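Local atomic coordinates of CELL division control protein 6 (Pyrobaculum aerophilum, PDB entry 1FNN), a protein that binds ADP and magnesium in an AAA+ ATPase domain and is probably involved in regulating DNA replication. Residues 48-53 with 185-190; 126-131 with 161-166. All blocks are in the same frame, centred on the assembly; numbering follows the deposited sequence.

Interaction 1: 48-53 with 185-190; sequences TLLGRP and KYVIRF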
ATOM      1  N   THR A  48      -5.821 -11.804  13.562  1.00 46.09           N
ATOM      2  CA  THR A  48      -4.762 -11.864  12.566  1.00 41.33           C
ATOM      3  C   THR A  48      -5.180 -10.949  11.430  1.00 40.46           C
ATOM      4  O   THR A  48      -6.355 -11.061  11.058  1.00 39.78           O
ATOM      5  CB  THR A  48      -4.553 -13.289  12.014  1.00 43.00           C
ATOM      6  OG1 THR A  48      -4.175 -14.152  13.078  1.00 43.83           O
ATOM      7  CG2 THR A  48      -3.452 -13.322  10.970  1.00 40.73           C
ATOM      8  N   LEU A  49      -4.343  -9.996  11.067  1.00 37.73           N
ATOM      9  CA  LEU A  49      -4.649  -9.065   9.990  1.00 37.51           C
ATOM     10  C   LEU A  49      -3.876  -9.517   8.735  1.00 39.01           C
ATOM     11  O   LEU A  49      -2.654  -9.718   8.849  1.00 38.25           O
ATOM     12  CB  LEU A  49      -4.213  -7.636  10.356  1.00 37.06           C
ATOM     13  CG  LEU A  49      -4.667  -7.081  11.725  1.00 41.58           C
ATOM     14  CD1 LEU A  49      -4.307  -5.595  11.793  1.00 37.56           C
ATOM     15  CD2 LEU A  49      -6.151  -7.278  12.029  1.00 35.62           C
ATOM     16  N   LEU A  50      -4.562  -9.736   7.612  1.00 37.15           N
ATOM     17  CA  LEU A  50      -3.844 -10.272   6.431  1.00 34.90           C
ATOM     18  C   LEU A  50      -4.138  -9.404   5.225  1.00 34.98           C
ATOM     19  O   LEU A  50      -5.266  -9.001   4.939  1.00 33.43           O
ATOM     20  CB  LEU A  50      -4.298 -11.712   6.110  1.00 39.44           C
ATOM     21  CG  LEU A  50      -4.101 -12.765   7.190  1.00 37.40           C
ATOM     22  CD1 LEU A  50      -4.680 -14.130   6.755  1.00 48.29           C
ATOM     23  CD2 LEU A  50      -2.609 -12.936   7.507  1.00 37.66           C
ATOM     24  N   GLY A  51      -3.073  -9.140   4.456  1.00 40.69           N
ATOM     25  CA  GLY A  51      -3.226  -8.305   3.270  1.00 36.43           C
ATOM     26  C   GLY A  51      -1.843  -7.985   2.729  1.00 40.43           C
ATOM     27  O   GLY A  51      -0.883  -7.984   3.521  1.00 37.57           O
ATOM     28  N   ARG A  52      -1.800  -7.644   1.434  1.00 37.52           N
ATOM     29  CA  ARG A  52      -0.471  -7.338   0.859  1.00 41.12           C
ATOM     30  C   ARG A  52       0.047  -6.009   1.433  1.00 41.54           C
ATOM     31  O   ARG A  52      -0.677  -5.237   2.066  1.00 40.07           O
ATOM     32  CB  ARG A  52      -0.571  -7.237  -0.668  1.00 40.50           C
ATOM     33  CG  ARG A  52      -1.485  -6.146  -1.196  1.00 52.34           C
ATOM     34  CD  ARG A  52      -0.847  -5.324  -2.311  1.00 58.66           C
ATOM     35  NE  ARG A  52       0.556  -4.974  -2.027  1.00 58.32           N
ATOM     36  CZ  ARG A  52       1.379  -4.428  -2.898  1.00 64.56           C
ATOM     37  NH1 ARG A  52       0.881  -4.186  -4.115  1.00 79.02           N
ATOM     38  NH2 ARG A  52       2.640  -4.113  -2.641  1.00 63.85           N
ATOM     39  N   PRO A  53       1.263  -5.648   1.054  1.00 44.97           N
ATOM     40  CA  PRO A  53       1.864  -4.390   1.500  1.00 43.91           C
ATOM     41  C   PRO A  53       1.045  -3.209   1.037  1.00 43.00           C
ATOM     42  O   PRO A  53       0.469  -3.145  -0.058  1.00 37.20           O
ATOM     43  CB  PRO A  53       3.275  -4.398   0.929  1.00 44.19           C
ATOM     44  CG  PRO A  53       3.573  -5.848   0.710  1.00 46.08           C
ATOM     45  CD  PRO A  53       2.254  -6.466   0.305  1.00 44.20           C
ATOM     46  N   LYS A 185     -10.045 -17.834  12.419  1.00 68.83           N
ATOM     47  CA  LYS A 185     -11.400 -17.330  12.541  1.00 69.74           C
ATOM     48  C   LYS A 185     -11.487 -16.039  13.337  1.00 65.33           C
ATOM     49  O   LYS A 185     -12.604 -15.627  13.704  1.00 68.79           O
ATOM     50  CB  LYS A 185     -12.374 -18.375  13.090  1.00 82.03           C
ATOM     51  CG  LYS A 185     -13.768 -18.192  12.470  1.00 91.21           C
ATOM     52  CD  LYS A 185     -14.445 -19.558  12.342  1.00 98.23           C
ATOM     53  CE  LYS A 185     -15.215 -19.653  11.033  1.00101.39           C
ATOM     54  NZ  LYS A 185     -15.531 -21.069  10.691  1.00108.11           N
ATOM     55  N   TYR A 186     -10.351 -15.459  13.724  1.00 53.91           N
ATOM     56  CA  TYR A 186     -10.371 -14.047  14.096  1.00 49.56           C
ATOM     57  C   TYR A 186      -9.470 -13.426  13.010  1.00 46.62           C
ATOM     58  O   TYR A 186      -8.350 -13.055  13.323  1.00 42.22           O
ATOM     59  CB  TYR A 186      -9.937 -13.746  15.524  1.00 49.78           C
ATOM     60  CG  TYR A 186     -10.751 -14.452  16.589  1.00 51.15           C
ATOM     61  CD1 TYR A 186     -10.221 -15.470  17.370  1.00 51.24           C
ATOM     62  CD2 TYR A 186     -12.076 -14.083  16.806  1.00 51.89           C
ATOM     63  CE1 TYR A 186     -10.983 -16.112  18.347  1.00 48.66           C
ATOM     64  CE2 TYR A 186     -12.858 -14.704  17.769  1.00 50.44           C
ATOM     65  CZ  TYR A 186     -12.294 -15.716  18.530  1.00 51.33           C
ATOM     66  OH  TYR A 186     -13.093 -16.310  19.476  1.00 53.46           O
ATOM     67  N   VAL A 187      -9.845 -13.521  11.742  1.00 42.38           N
ATOM     68  CA  VAL A 187      -8.986 -13.062  10.652  1.00 41.96           C
ATOM     69  C   VAL A 187      -9.620 -11.878   9.970  1.00 41.57           C
ATOM     70  O   VAL A 187     -10.782 -11.934   9.578  1.00 40.37           O
ATOM     71  CB  VAL A 187      -8.670 -14.129   9.586  1.00 47.53           C
ATOM     72  CG1 VAL A 187      -8.017 -13.501   8.358  1.00 49.24           C
ATOM     73  CG2 VAL A 187      -7.765 -15.209  10.165  1.00 46.67           C
ATOM     74  N   ILE A 188      -8.874 -10.771   9.924  1.00 39.39           N
ATOM     75  CA  ILE A 188      -9.427  -9.574   9.285  1.00 36.53           C
ATOM     76  C   ILE A 188      -8.594  -9.332   8.015  1.00 40.45           C
ATOM     77  O   ILE A 188      -7.354  -9.322   8.112  1.00 36.76           O
ATOM     78  CB  ILE A 188      -9.310  -8.371  10.240  1.00 35.54           C
ATOM     79  CG1 ILE A 188     -10.062  -8.614  11.567  1.00 36.33           C
ATOM     80  CG2 ILE A 188      -9.861  -7.127   9.537  1.00 35.55           C
ATOM     81  CD1 ILE A 188      -9.838  -7.430  12.541  1.00 32.47           C
ATOM     82  N   ARG A 189      -9.257  -9.261   6.871  1.00 38.02           N
ATOM     83  CA  ARG A 189      -8.590  -9.205   5.590  1.00 38.24           C
ATOM     84  C   ARG A 189      -8.664  -7.802   5.014  1.00 36.38           C
ATOM     85  O   ARG A 189      -9.636  -7.106   5.173  1.00 38.30           O
ATOM     86  CB  ARG A 189      -9.265 -10.159   4.550  1.00 40.26           C
ATOM     87  CG  ARG A 189      -9.173 -11.605   5.064  1.00 43.82           C
ATOM     88  CD  ARG A 189      -9.573 -12.674   4.037  1.00 45.31           C
ATOM     89  NE  ARG A 189      -9.352 -13.995   4.626  1.00 48.16           N
ATOM     90  CZ  ARG A 189      -8.217 -14.671   4.501  1.00 50.30           C
ATOM     91  NH1 ARG A 189      -7.198 -14.164   3.814  1.00 53.97           N
ATOM     92  NH2 ARG A 189      -8.103 -15.866   5.071  1.00 49.56           N
ATOM     93  N   PHE A 190      -7.538  -7.369   4.456  1.00 35.82           N
ATOM     94  CA  PHE A 190      -7.383  -6.030   3.898  1.00 37.95           C
ATOM     95  C   PHE A 190      -7.059  -6.248   2.401  1.00 39.18           C
ATOM     96  O   PHE A 190      -5.966  -6.755   2.127  1.00 37.70           O
ATOM     97  CB  PHE A 190      -6.162  -5.355   4.553  1.00 32.97           C
ATOM     98  CG  PHE A 190      -6.372  -5.087   6.025  1.00 37.38           C
ATOM     99  CD1 PHE A 190      -6.469  -6.126   6.956  1.00 32.94           C
ATOM    100  CD2 PHE A 190      -6.466  -3.764   6.441  1.00 41.30           C
ATOM    101  CE1 PHE A 190      -6.665  -5.815   8.309  1.00 35.70           C
ATOM    102  CE2 PHE A 190      -6.656  -3.452   7.778  1.00 33.32           C
ATOM    103  CZ  PHE A 190      -6.753  -4.496   8.676  1.00 32.80           C
TER
HETATM  104  O   HOH W   1      -4.296  -7.754   0.071  1.00 40.38           O

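Interaction 2: 126-131 with 161-166; sequences YMFLVL and ALVIVG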
ATOM      1  N   TYR A 126      -1.856  -5.035  31.870  1.00 39.01           N
ATOM      2  CA  TYR A 126      -2.615  -5.619  30.751  1.00 36.59           C
ATOM      3  C   TYR A 126      -1.928  -5.062  29.496  1.00 35.46           C
ATOM      4  O   TYR A 126      -1.700  -3.853  29.390  1.00 36.51           O
ATOM      5  CB  TYR A 126      -4.088  -5.210  30.843  1.00 35.19           C
ATOM      6  CG  TYR A 126      -4.809  -5.773  32.056  1.00 38.94           C
ATOM      7  CD1 TYR A 126      -4.942  -5.009  33.215  1.00 43.27           C
ATOM      8  CD2 TYR A 126      -5.346  -7.060  32.049  1.00 43.24           C
ATOM      9  CE1 TYR A 126      -5.588  -5.497  34.336  1.00 44.46           C
ATOM     10  CE2 TYR A 126      -5.997  -7.573  33.150  1.00 47.32           C
ATOM     11  CZ  TYR A 126      -6.111  -6.781  34.289  1.00 50.64           C
ATOM     12  OH  TYR A 126      -6.764  -7.299  35.384  1.00 54.35           O
ATOM     13  N   MET A 127      -1.468  -5.979  28.664  1.00 34.73           N
ATOM     14  CA  MET A 127      -0.712  -5.705  27.466  1.00 36.96           C
ATOM     15  C   MET A 127      -1.530  -6.005  26.195  1.00 38.41           C
ATOM     16  O   MET A 127      -2.017  -7.119  26.016  1.00 34.75           O
ATOM     17  CB  MET A 127       0.544  -6.604  27.491  1.00 32.57           C
ATOM     18  CG  MET A 127       1.390  -6.462  26.259  1.00 30.31           C
ATOM     19  SD  MET A 127       3.009  -7.170  26.252  1.00 33.70           S
ATOM     20  CE  MET A 127       2.714  -8.904  26.601  1.00 36.36           C
ATOM     21  N   PHE A 128      -1.664  -4.998  25.349  1.00 38.19           N
ATOM     22  CA  PHE A 128      -2.160  -5.211  23.977  1.00 36.94           C
ATOM     23  C   PHE A 128      -0.896  -5.331  23.108  1.00 38.44           C
ATOM     24  O   PHE A 128      -0.255  -4.328  22.791  1.00 33.38           O
ATOM     25  CB  PHE A 128      -3.026  -4.038  23.567  1.00 38.88           C
ATOM     26  CG  PHE A 128      -3.449  -3.877  22.142  1.00 35.62           C
ATOM     27  CD1 PHE A 128      -3.764  -2.615  21.676  1.00 40.70           C
ATOM     28  CD2 PHE A 128      -3.546  -4.941  21.261  1.00 39.36           C
ATOM     29  CE1 PHE A 128      -4.164  -2.411  20.357  1.00 45.93           C
ATOM     30  CE2 PHE A 128      -3.943  -4.748  19.946  1.00 38.36           C
ATOM     31  CZ  PHE A 128      -4.252  -3.480  19.493  1.00 36.12           C
ATOM     32  N   LEU A 129      -0.551  -6.550  22.764  1.00 35.22           N
ATOM     33  CA  LEU A 129       0.667  -6.855  22.042  1.00 35.65           C
ATOM     34  C   LEU A 129       0.413  -7.041  20.551  1.00 37.52           C
ATOM     35  O   LEU A 129      -0.524  -7.719  20.112  1.00 35.59           O
ATOM     36  CB  LEU A 129       1.281  -8.111  22.666  1.00 33.74           C
ATOM     37  CG  LEU A 129       2.557  -8.672  22.034  1.00 37.58           C
ATOM     38  CD1 LEU A 129       3.732  -7.684  22.151  1.00 33.96           C
ATOM     39  CD2 LEU A 129       2.912 -10.023  22.663  1.00 32.03           C
ATOM     40  N   VAL A 130       1.097  -6.217  19.753  1.00 35.87           N
ATOM     41  CA  VAL A 130       0.949  -6.324  18.311  1.00 35.41           C
ATOM     42  C   VAL A 130       2.263  -6.898  17.770  1.00 37.72           C
ATOM     43  O   VAL A 130       3.329  -6.292  17.963  1.00 37.25           O
ATOM     44  CB  VAL A 130       0.674  -4.942  17.664  1.00 34.18           C
ATOM     45  CG1 VAL A 130       0.655  -5.106  16.149  1.00 36.69           C
ATOM     46  CG2 VAL A 130      -0.661  -4.360  18.167  1.00 35.97           C
ATOM     47  N   LEU A 131       2.167  -8.011  17.048  1.00 34.83           N
ATOM     48  CA  LEU A 131       3.363  -8.463  16.315  1.00 37.08           C
ATOM     49  C   LEU A 131       3.187  -8.159  14.840  1.00 39.55           C
ATOM     50  O   LEU A 131       2.588  -8.972  14.113  1.00 37.56           O
ATOM     51  CB  LEU A 131       3.551  -9.969  16.571  1.00 38.39           C
ATOM     52  CG  LEU A 131       3.645 -10.357  18.050  1.00 38.48           C
ATOM     53  CD1 LEU A 131       3.763 -11.880  18.202  1.00 40.29           C
ATOM     54  CD2 LEU A 131       4.823  -9.672  18.751  1.00 37.81           C
ATOM     55  N   ALA A 161      -3.847  -9.222  25.039  1.00 36.30           N
ATOM     56  CA  ALA A 161      -4.654  -9.227  23.812  1.00 35.04           C
ATOM     57  C   ALA A 161      -3.625  -9.180  22.674  1.00 38.70           C
ATOM     58  O   ALA A 161      -2.657  -8.401  22.758  1.00 35.26           O
ATOM     59  CB  ALA A 161      -5.572  -8.047  23.751  1.00 33.37           C
ATOM     60  N   LEU A 162      -3.739 -10.091  21.718  1.00 35.86           N
ATOM     61  CA  LEU A 162      -2.657 -10.261  20.753  1.00 32.86           C
ATOM     62  C   LEU A 162      -3.140 -10.093  19.319  1.00 38.10           C
ATOM     63  O   LEU A 162      -4.124 -10.743  18.882  1.00 36.32           O
ATOM     64  CB  LEU A 162      -2.072 -11.673  20.915  1.00 35.62           C
ATOM     65  CG  LEU A 162      -1.041 -12.021  19.828  1.00 38.11           C
ATOM     66  CD1 LEU A 162       0.224 -11.168  19.947  1.00 37.27           C
ATOM     67  CD2 LEU A 162      -0.710 -13.514  19.889  1.00 43.36           C
ATOM     68  N   VAL A 163      -2.536  -9.150  18.598  1.00 36.20           N
ATOM     69  CA  VAL A 163      -2.809  -9.037  17.166  1.00 32.77           C
ATOM     70  C   VAL A 163      -1.517  -9.404  16.421  1.00 37.96           C
ATOM     71  O   VAL A 163      -0.441  -8.847  16.743  1.00 37.18           O
ATOM     72  CB  VAL A 163      -3.250  -7.622  16.757  1.00 36.90           C
ATOM     73  CG1 VAL A 163      -3.381  -7.491  15.227  1.00 38.00           C
ATOM     74  CG2 VAL A 163      -4.624  -7.318  17.348  1.00 36.48           C
ATOM     75  N   ILE A 164      -1.609 -10.281  15.420  1.00 32.73           N
ATOM     76  CA  ILE A 164      -0.482 -10.600  14.559  1.00 35.97           C
ATOM     77  C   ILE A 164      -0.829 -10.264  13.096  1.00 37.39           C
ATOM     78  O   ILE A 164      -2.010 -10.175  12.712  1.00 39.81           O
ATOM     79  CB  ILE A 164      -0.039 -12.067  14.614  1.00 41.87           C
ATOM     80  CG1 ILE A 164      -1.059 -12.957  13.909  1.00 42.61           C
ATOM     81  CG2 ILE A 164       0.174 -12.518  16.058  1.00 42.14           C
ATOM     82  CD1 ILE A 164      -0.619 -14.417  13.852  1.00 55.89           C
ATOM     83  N   VAL A 165       0.200  -9.840  12.374  1.00 36.65           N
ATOM     84  CA  VAL A 165       0.015  -9.284  11.048  1.00 38.68           C
ATOM     85  C   VAL A 165       0.844 -10.008   9.986  1.00 38.52           C
ATOM     86  O   VAL A 165       2.008 -10.304  10.196  1.00 37.44           O
ATOM     87  CB  VAL A 165       0.394  -7.791  11.040  1.00 34.79           C
ATOM     88  CG1 VAL A 165       0.163  -7.194   9.655  1.00 32.99           C
ATOM     89  CG2 VAL A 165      -0.368  -6.960  12.061  1.00 35.41           C
ATOM     90  N   GLY A 166       0.170 -10.430   8.893  1.00 43.44           N
ATOM     91  CA  GLY A 166       0.903 -11.114   7.825  1.00 41.42           C
ATOM     92  C   GLY A 166       0.374 -10.669   6.465  1.00 42.80           C
ATOM     93  O   GLY A 166      -0.516  -9.840   6.346  1.00 38.94           O
TER

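Interaction 1: 48-53 with 185-190
Leu49 and Ile188 are paired across two neighbouring parallel strands, 48-50 and 187-189, and their side chains run alongside each other in the same direction. The strands are joined by four backbone hydrogen bonds: Thr48 N to Tyr186 O, Ile188 N to Thr48 O, Leu50 N to Ile188 O and Phe190 N to Leu50 O. Leu49 can be followed outward. Its CB meets Phe190 CE1 at 3.7 Å; CG sits anti to the carbonyl carbon (chi1 -50°) and stays within 4.2 Å of that same Phe190 CE1. There the branches divide, CD1 going to Phe190 CZ (4.1 Å) and CD2 to Ile188 CD1 (3.7 Å), so a forked leucine suits a place between an aromatic and a beta-branched neighbour. Leu50 O lies at the edge of the Phe190 ring, 3.7 Å from Phe190 CD1. An alanine in place of Phe190 would probably open a gap beside Leu49 and deprive Lys57 and Thr60 of the ring they pack against. On the other face, Leu50 CD1 touches Val187 CG1 at 3.8 Å, and the same methyl of Val187 lies over one face of the Arg189 guanidinium, offset toward its rim. The long arginine thus lies against the Val187 methyl while its NH2 makes a salt bridge with Asp169. Beyond the strands a water bridges Arg52 N and Phe190 O, 2.8 Å from each. A CB at Gly51 would run into Phe190 O, consistent with a glycine there; Gly51 O in turn accepts a hydrogen bond from Lys57 NZ. Strand 46-50, next to the sheet edge, runs into a glycine-bearing loop and then helix 57-68, whose Lys57 and Thr58 bind ADP: the P-loop (Walker A) arrangement of an AAA+ ATPase.

Interaction 2: 126-131 with 161-166
Phe128 to Leu131 pair in parallel with Ala161 to Ile164, the strand axes approaching to 4.7 Å and inclined by 13°, and five backbone hydrogen bonds run from Ala161 N to Met127 O at one end to Val165 N to Leu131 O at the other. The last is the least straight, 145° at the hydrogen. On one face Phe128, with CG anti to the backbone N (chi1 169°), offers its ring edge to Val163: CE2 meets CG2 at 3.7 Å, near the ring plane. The small Ala161 beside it suits a place shared with a bulky ring. On the opposite face the tip of Leu162 leans toward the neighbouring strand, and its CD1 lies 3.5 Å from Leu129 O and 4.0 Å from both Leu129 CD2 and Leu131 CG. One leucine methyl thereby touches both leucines of the neighbouring strand. Branched aliphatic residues fit such a buried sheet because they present only hydrocarbon. Strand 75-80 flanks 127-132, where Phe76 meets the Phe128 ring, while helices 23-38 and 57-68 pack on the face carrying Phe128, Ala161, Val130 and Val165.

In the fold
Both contacts belong to one five-stranded parallel sheet, and strands 46-50 and 160-166, neighbours in it, join them: Leu49 N and Leu49 O probably bond to Ile164 O and Gly166 N, and Leu49 CG packs on Val163 CG1. Interaction 2 lies deeper in the sheet's interior; every residue that touches there is buried, and the contacts between its side chains are all apolar. Interaction 1 includes the outermost strand, 187-189, and accordingly mixes apolar packing with an exposed arginine and a bridging water. Helices 23-38 and 57-68 lie against both. Near the nucleotide the two converge, as Phe190 and Val165 each pack on Lys57.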